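Local structure of integron cassette protein Vpc_cass2 (Vibrio paracholerae, 3JRT) at residues 117-120 and 121-125; 162-165 and 166-170. The protein is of unknown function, a cassette-encoded product of the mobile integron metagenome that folds into an all-helical chain. All blocks are in the same frame, centred on the assembly; numbering follows the deposited sequence.

Interaction 1 (117-120 and 121-125); sequences NTAI and KKLRN
Lys122 turns CG away from its carbonyl carbon and toward the side of its own backbone N (chi1 -65°), then runs extended, which lays the chain back along Thr118. The two side chains point the same way, one residue i and the other i+4, in the first turns of the alpha-helix 118-128. Lys122 CG rests 3.1 Å from Thr118 O, and further out CE passes 3.9 Å from Thr118 OG1. A similar first torsion in Leu123 (chi1 -71°) folds its branch back over the carbonyl of Ala119, with CD1 4.4 Å from Ala119 CB, a light apolar contact on the buried side of the helix. Beneath these side chains the backbone is held by three successive alpha-helical bonds, from the N-H of residue i+4 to the O of residue i: Lys122 N to Thr118 O, Leu123 N to Ala119 O at 2.8 Å, and Arg124 N to Ile120 O at 2.9 Å. Ala119 and Leu123 face helix 140-151 through Glu146, and Ile120 touches both Met150 of that helix and Val79 and Arg83 of helix 64-91. Just before the helix, Asn117 has left helical geometry after helix 104-116, and its ND2 is bound by the carbonyl of Met150. Arg124, bent at its second and third torsions, brings its guanidinium edge to its neighbour Asn125. There a single oxygen, Asn125 OD1, lies close to the guanidinium plane and accepts from Arg124 NE at 3.0 Å and from Arg124 NH2 at 3.1 Å, both donors coming from one face of the amide.

Interaction 2 (162-165 and 166-170); sequences WICP and DNIST
Cys164, the first residue after helix 157-163 to leave helical geometry, begins the contact with the following loop. With SG swung opposite its backbone N (chi1 -172°), the sulfur comes to 4.2 Å from Ile168 CD1, and both residues also touch Val178 of helix 177-188. Next, Pro165 presents the CD corner of its ring to the Ile168 chain, 3.8 Å from Ile168 CG1 and 3.9 Å from Ile168 CD1, the two side chains crossing at a slant. With CG1 anti to the backbone N (chi1 -160°), Ile168 directs CG1 and CD1 to the Pro165 ring. No hydrogen bond joins 162-165 to 166-170, so the direct contact is apolar. Between the two partners the chain turns through Asp166 and Asn167, the latter in left-handed helical conformation. Asp166 OD1 forms a salt bridge with Lys50 of helix 27-53, the same helix on which Ile163 packs through Leu42 and Val46. Cys164 and Pro165, just past the end of helix 157-163, thus pack against Ile168 of the loop leading to helix 177-188, an apolar helix-exit contact in an all-helical fold.

In the fold
Interaction 1 precedes interaction 2 along the chain, and the two lie on opposite sides of the chain's centre, their own centres 23 Å apart. Although their nearest atoms approach to about 6 Å, they do not touch. Interaction 1 belongs to the start of helix 118-128, packed against helices 64-91 and 140-151; interaction 2 marks the end of helix 157-163 and the loop leading to helix 177-188, beside helix 27-53. Helix 157-163 relates the two regions: its Phe159 touches Asn117 and Ile120 and also meets the ring of Trp162. One contact thus accompanies a helix start and the other a helix end within the same all-helical chain, and neither is touched by the second subunit.

Interaction 1 (117-120 and 121-125)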
ATOM      1  N   ASN A 117       5.292  16.350 -10.024  1.00 62.08           N
ATOM      2  CA  ASN A 117       5.501  16.134  -8.601  1.00 57.84           C
ATOM      3  C   ASN A 117       6.331  14.872  -8.430  1.00 60.84           C
ATOM      4  O   ASN A 117       5.791  13.774  -8.278  1.00 63.32           O
ATOM      5  CB  ASN A 117       4.144  16.008  -7.896  1.00 57.37           C
ATOM      6  CG  ASN A 117       4.268  15.929  -6.385  1.00 58.82           C
ATOM      7  OD1 ASN A 117       5.249  15.414  -5.860  1.00 61.97           O
ATOM      8  ND2 ASN A 117       3.260  16.433  -5.682  1.00 50.04           N
ATOM      9  N   THR A 118       7.648  15.035  -8.472  1.00 56.37           N
ATOM     10  CA  THR A 118       8.576  13.912  -8.536  1.00 60.80           C
ATOM     11  C   THR A 118       8.688  13.117  -7.242  1.00 61.89           C
ATOM     12  O   THR A 118       9.147  11.975  -7.255  1.00 64.70           O
ATOM     13  CB  THR A 118       9.981  14.366  -8.980  1.00 63.51           C
ATOM     14  OG1 THR A 118      10.547  15.228  -7.987  1.00 63.21           O
ATOM     15  CG2 THR A 118       9.889  15.115 -10.293  1.00 69.95           C
ATOM     16  N   ALA A 119       8.284  13.710  -6.128  1.00 53.80           N
ATOM     17  CA  ALA A 119       8.235  12.958  -4.879  1.00 55.25           C
ATOM     18  C   ALA A 119       7.322  11.716  -5.029  1.00 52.91           C
ATOM     19  O   ALA A 119       7.576  10.653  -4.440  1.00 52.19           O
ATOM     20  CB  ALA A 119       7.758  13.858  -3.738  1.00 53.38           C
ATOM     21  N   ILE A 120       6.275  11.852  -5.836  1.00 54.10           N
ATOM     22  CA  ILE A 120       5.325  10.765  -6.058  1.00 40.58           C
ATOM     23  C   ILE A 120       6.003   9.506  -6.584  1.00 49.01           C
ATOM     24  O   ILE A 120       5.867   8.429  -6.010  1.00 45.84           O
ATOM     25  CB  ILE A 120       4.192  11.177  -7.004  1.00 41.67           C
ATOM     26  CG1 ILE A 120       3.308  12.225  -6.319  1.00 50.69           C
ATOM     27  CG2 ILE A 120       3.330   9.939  -7.389  1.00 34.15           C
ATOM     28  CD1 ILE A 120       2.079  12.654  -7.130  1.00 43.70           C
ATOM     29  N   LYS A 121       6.756   9.660  -7.665  1.00 55.96           N
ATOM     30  CA  LYS A 121       7.469   8.546  -8.268  1.00 51.94           C
ATOM     31  C   LYS A 121       8.539   8.039  -7.316  1.00 53.71           C
ATOM     32  O   LYS A 121       8.694   6.831  -7.135  1.00 63.24           O
ATOM     33  CB  LYS A 121       8.090   8.983  -9.592  1.00 56.39           C
ATOM     34  CG  LYS A 121       8.420   7.869 -10.558  1.00 66.19           C
ATOM     35  CD  LYS A 121       8.951   8.453 -11.876  1.00 75.07           C
ATOM     36  CE  LYS A 121       9.049   7.405 -12.975  1.00 84.66           C
ATOM     37  NZ  LYS A 121       9.321   8.023 -14.305  1.00 94.25           N
ATOM     38  N   LYS A 122       9.270   8.957  -6.695  1.00 55.47           N
ATOM     39  CA  LYS A 122      10.313   8.582  -5.741  1.00 57.67           C
ATOM     40  C   LYS A 122       9.753   7.722  -4.611  1.00 58.45           C
ATOM     41  O   LYS A 122      10.326   6.699  -4.258  1.00 57.60           O
ATOM     42  CB  LYS A 122      10.988   9.816  -5.148  1.00 55.44           C
ATOM     43  CG  LYS A 122      11.765  10.659  -6.130  1.00 64.77           C
ATOM     44  CD  LYS A 122      12.679  11.657  -5.382  1.00 61.94           C
ATOM     45  CE  LYS A 122      13.132  12.780  -6.291  1.00 72.21           C
ATOM     46  NZ  LYS A 122      14.060  13.748  -5.604  1.00 83.47           N
ATOM     47  N   LEU A 123       8.636   8.147  -4.033  1.00 58.11           N
ATOM     48  CA  LEU A 123       8.010   7.373  -2.963  1.00 49.09           C
ATOM     49  C   LEU A 123       7.497   6.021  -3.463  1.00 51.73           C
ATOM     50  O   LEU A 123       7.727   4.985  -2.832  1.00 45.93           O
ATOM     51  CB  LEU A 123       6.897   8.190  -2.281  1.00 42.91           C
ATOM     52  CG  LEU A 123       7.437   9.345  -1.420  1.00 45.89           C
ATOM     53  CD1 LEU A 123       6.430  10.479  -1.239  1.00 44.45           C
ATOM     54  CD2 LEU A 123       7.874   8.819  -0.067  1.00 41.82           C
ATOM     55  N   ARG A 124       6.815   6.026  -4.602  1.00 55.21           N
ATOM     56  CA  ARG A 124       6.332   4.781  -5.189  1.00 49.74           C
ATOM     57  C   ARG A 124       7.479   3.780  -5.334  1.00 53.98           C
ATOM     58  O   ARG A 124       7.416   2.631  -4.849  1.00 51.82           O
ATOM     59  CB  ARG A 124       5.686   5.046  -6.553  1.00 47.74           C
ATOM     60  CG  ARG A 124       4.802   3.885  -7.078  1.00 45.43           C
ATOM     61  CD  ARG A 124       5.640   2.754  -7.647  1.00 49.90           C
ATOM     62  NE  ARG A 124       6.530   3.224  -8.709  1.00 64.91           N
ATOM     63  CZ  ARG A 124       6.164   3.367  -9.982  1.00 75.08           C
ATOM     64  NH1 ARG A 124       4.920   3.082 -10.355  1.00 76.33           N
ATOM     65  NH2 ARG A 124       7.034   3.800 -10.887  1.00 72.17           N
ATOM     66  N   ASN A 125       8.532   4.233  -6.003  1.00 59.30           N
ATOM     67  CA  ASN A 125       9.693   3.398  -6.282  1.00 64.34           C
ATOM     68  C   ASN A 125      10.312   2.768  -5.045  1.00 63.28           C
ATOM     69  O   ASN A 125      10.646   1.581  -5.043  1.00 62.23           O
ATOM     70  CB  ASN A 125      10.733   4.196  -7.059  1.00 61.26           C
ATOM     71  CG  ASN A 125      10.327   4.403  -8.497  1.00 66.43           C
ATOM     72  OD1 ASN A 125       9.443   3.705  -8.998  1.00 60.66           O
ATOM     73  ND2 ASN A 125      10.968   5.360  -9.178  1.00 70.73           N
TER

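Interaction 2 (162-165 and 166-170)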
ATOM      1  N   TRP A 162      -7.224  17.784  -3.833  1.00 51.52           N
ATOM      2  CA  TRP A 162      -6.916  17.605  -5.240  1.00 52.55           C
ATOM      3  C   TRP A 162      -7.078  16.144  -5.667  1.00 43.95           C
ATOM      4  O   TRP A 162      -7.444  15.869  -6.804  1.00 51.77           O
ATOM      5  CB  TRP A 162      -5.494  18.081  -5.513  1.00 49.10           C
ATOM      6  CG  TRP A 162      -5.048  17.953  -6.934  1.00 52.85           C
ATOM      7  CD1 TRP A 162      -5.284  18.837  -7.961  1.00 60.53           C
ATOM      8  CD2 TRP A 162      -4.251  16.905  -7.488  1.00 46.68           C
ATOM      9  NE1 TRP A 162      -4.691  18.390  -9.117  1.00 56.79           N
ATOM     10  CE2 TRP A 162      -4.051  17.207  -8.856  1.00 54.99           C
ATOM     11  CE3 TRP A 162      -3.678  15.746  -6.963  1.00 49.69           C
ATOM     12  CZ2 TRP A 162      -3.303  16.390  -9.701  1.00 57.03           C
ATOM     13  CZ3 TRP A 162      -2.954  14.923  -7.810  1.00 58.05           C
ATOM     14  CH2 TRP A 162      -2.771  15.249  -9.164  1.00 60.82           C
ATOM     15  N   ILE A 163      -6.773  15.211  -4.769  1.00 43.17           N
ATOM     16  CA  ILE A 163      -7.003  13.801  -5.052  1.00 44.63           C
ATOM     17  C   ILE A 163      -8.494  13.514  -4.981  1.00 51.09           C
ATOM     18  O   ILE A 163      -9.103  13.046  -5.936  1.00 51.87           O
ATOM     19  CB  ILE A 163      -6.327  12.885  -4.022  1.00 42.21           C
ATOM     20  CG1 ILE A 163      -4.805  13.033  -4.055  1.00 41.89           C
ATOM     21  CG2 ILE A 163      -6.733  11.427  -4.275  1.00 40.40           C
ATOM     22  CD1 ILE A 163      -4.184  12.543  -5.340  1.00 50.86           C
ATOM     23  N   CYS A 164      -9.077  13.811  -3.828  1.00 47.46           N
ATOM     24  CA  CYS A 164     -10.460  13.490  -3.576  1.00 43.71           C
ATOM     25  C   CYS A 164     -11.019  14.346  -2.447  1.00 46.31           C
ATOM     26  O   CYS A 164     -10.766  14.062  -1.279  1.00 50.17           O
ATOM     27  CB  CYS A 164     -10.568  12.024  -3.186  1.00 44.79           C
ATOM     28  SG  CYS A 164     -12.275  11.400  -3.070  1.00 51.19           S
ATOM     29  N   PRO A 165     -11.816  15.371  -2.795  1.00 41.81           N
ATOM     30  CA  PRO A 165     -12.443  16.298  -1.846  1.00 45.73           C
ATOM     31  C   PRO A 165     -13.610  15.627  -1.127  1.00 53.89           C
ATOM     32  O   PRO A 165     -14.139  14.652  -1.642  1.00 53.63           O
ATOM     33  CB  PRO A 165     -13.001  17.407  -2.749  1.00 48.90           C
ATOM     34  CG  PRO A 165     -12.797  16.936  -4.208  1.00 47.04           C
ATOM     35  CD  PRO A 165     -12.365  15.512  -4.155  1.00 47.25           C
ATOM     36  N   ASP A 166     -14.010  16.136   0.032  1.00 62.40           N
ATOM     37  CA  ASP A 166     -15.186  15.609   0.727  1.00 71.61           C
ATOM     38  C   ASP A 166     -16.446  15.882  -0.080  1.00 78.87           C
ATOM     39  O   ASP A 166     -16.542  16.893  -0.780  1.00 81.08           O
ATOM     40  CB  ASP A 166     -15.327  16.239   2.114  1.00 82.76           C
ATOM     41  CG  ASP A 166     -14.251  15.779   3.078  1.00 91.96           C
ATOM     42  OD1 ASP A 166     -13.595  14.755   2.792  1.00 94.07           O
ATOM     43  OD2 ASP A 166     -14.062  16.439   4.123  1.00 98.13           O
ATOM     44  N   ASN A 167     -17.418  14.986   0.027  1.00 89.90           N
ATOM     45  CA  ASN A 167     -18.663  15.139  -0.718  1.00102.83           C
ATOM     46  C   ASN A 167     -18.361  15.448  -2.181  1.00100.05           C
ATOM     47  O   ASN A 167     -18.832  16.443  -2.736  1.00100.34           O
ATOM     48  CB  ASN A 167     -19.532  16.238  -0.097  1.00116.41           C
ATOM     49  CG  ASN A 167     -19.839  15.980   1.372  1.00125.29           C
ATOM     50  OD1 ASN A 167     -20.323  14.905   1.740  1.00128.77           O
ATOM     51  ND2 ASN A 167     -19.559  16.968   2.219  1.00125.89           N
ATOM     52  N   ILE A 168     -17.558  14.584  -2.793  1.00 94.45           N
ATOM     53  CA  ILE A 168     -17.136  14.757  -4.177  1.00 95.71           C
ATOM     54  C   ILE A 168     -18.336  14.884  -5.110  1.00109.40           C
ATOM     55  O   ILE A 168     -18.196  15.296  -6.262  1.00109.51           O
ATOM     56  CB  ILE A 168     -16.253  13.582  -4.644  1.00 81.07           C
ATOM     57  CG1 ILE A 168     -15.421  13.986  -5.861  1.00 67.83           C
ATOM     58  CG2 ILE A 168     -17.105  12.345  -4.948  1.00 78.75           C
ATOM     59  CD1 ILE A 168     -14.423  12.928  -6.276  1.00 59.85           C
ATOM     60  N   SER A 169     -19.510  14.521  -4.604  1.00123.01           N
ATOM     61  CA  SER A 169     -20.748  14.625  -5.368  1.00134.49           C
ATOM     62  C   SER A 169     -20.944  16.058  -5.851  1.00137.46           C
ATOM     63  O   SER A 169     -20.907  16.330  -7.050  1.00140.28           O
ATOM     64  CB  SER A 169     -21.937  14.189  -4.509  1.00140.01           C
ATOM     65  OG  SER A 169     -21.724  12.896  -3.966  1.00139.33           O
ATOM     66  N   THR A 170     -21.145  16.969  -4.906  1.00135.96           N
ATOM     67  CA  THR A 170     -21.263  18.388  -5.216  1.00136.64           C
ATOM     68  C   THR A 170     -19.887  18.999  -5.450  1.00129.46           C
ATOM     69  O   THR A 170     -19.374  19.743  -4.613  1.00133.77           O
ATOM     70  CB  THR A 170     -21.952  19.149  -4.073  1.00141.87           C
ATOM     71  OG1 THR A 170     -21.281  18.865  -2.838  1.00136.20           O
ATOM     72  CG2 THR A 170     -23.414  18.735  -3.965  1.00146.13           C
TER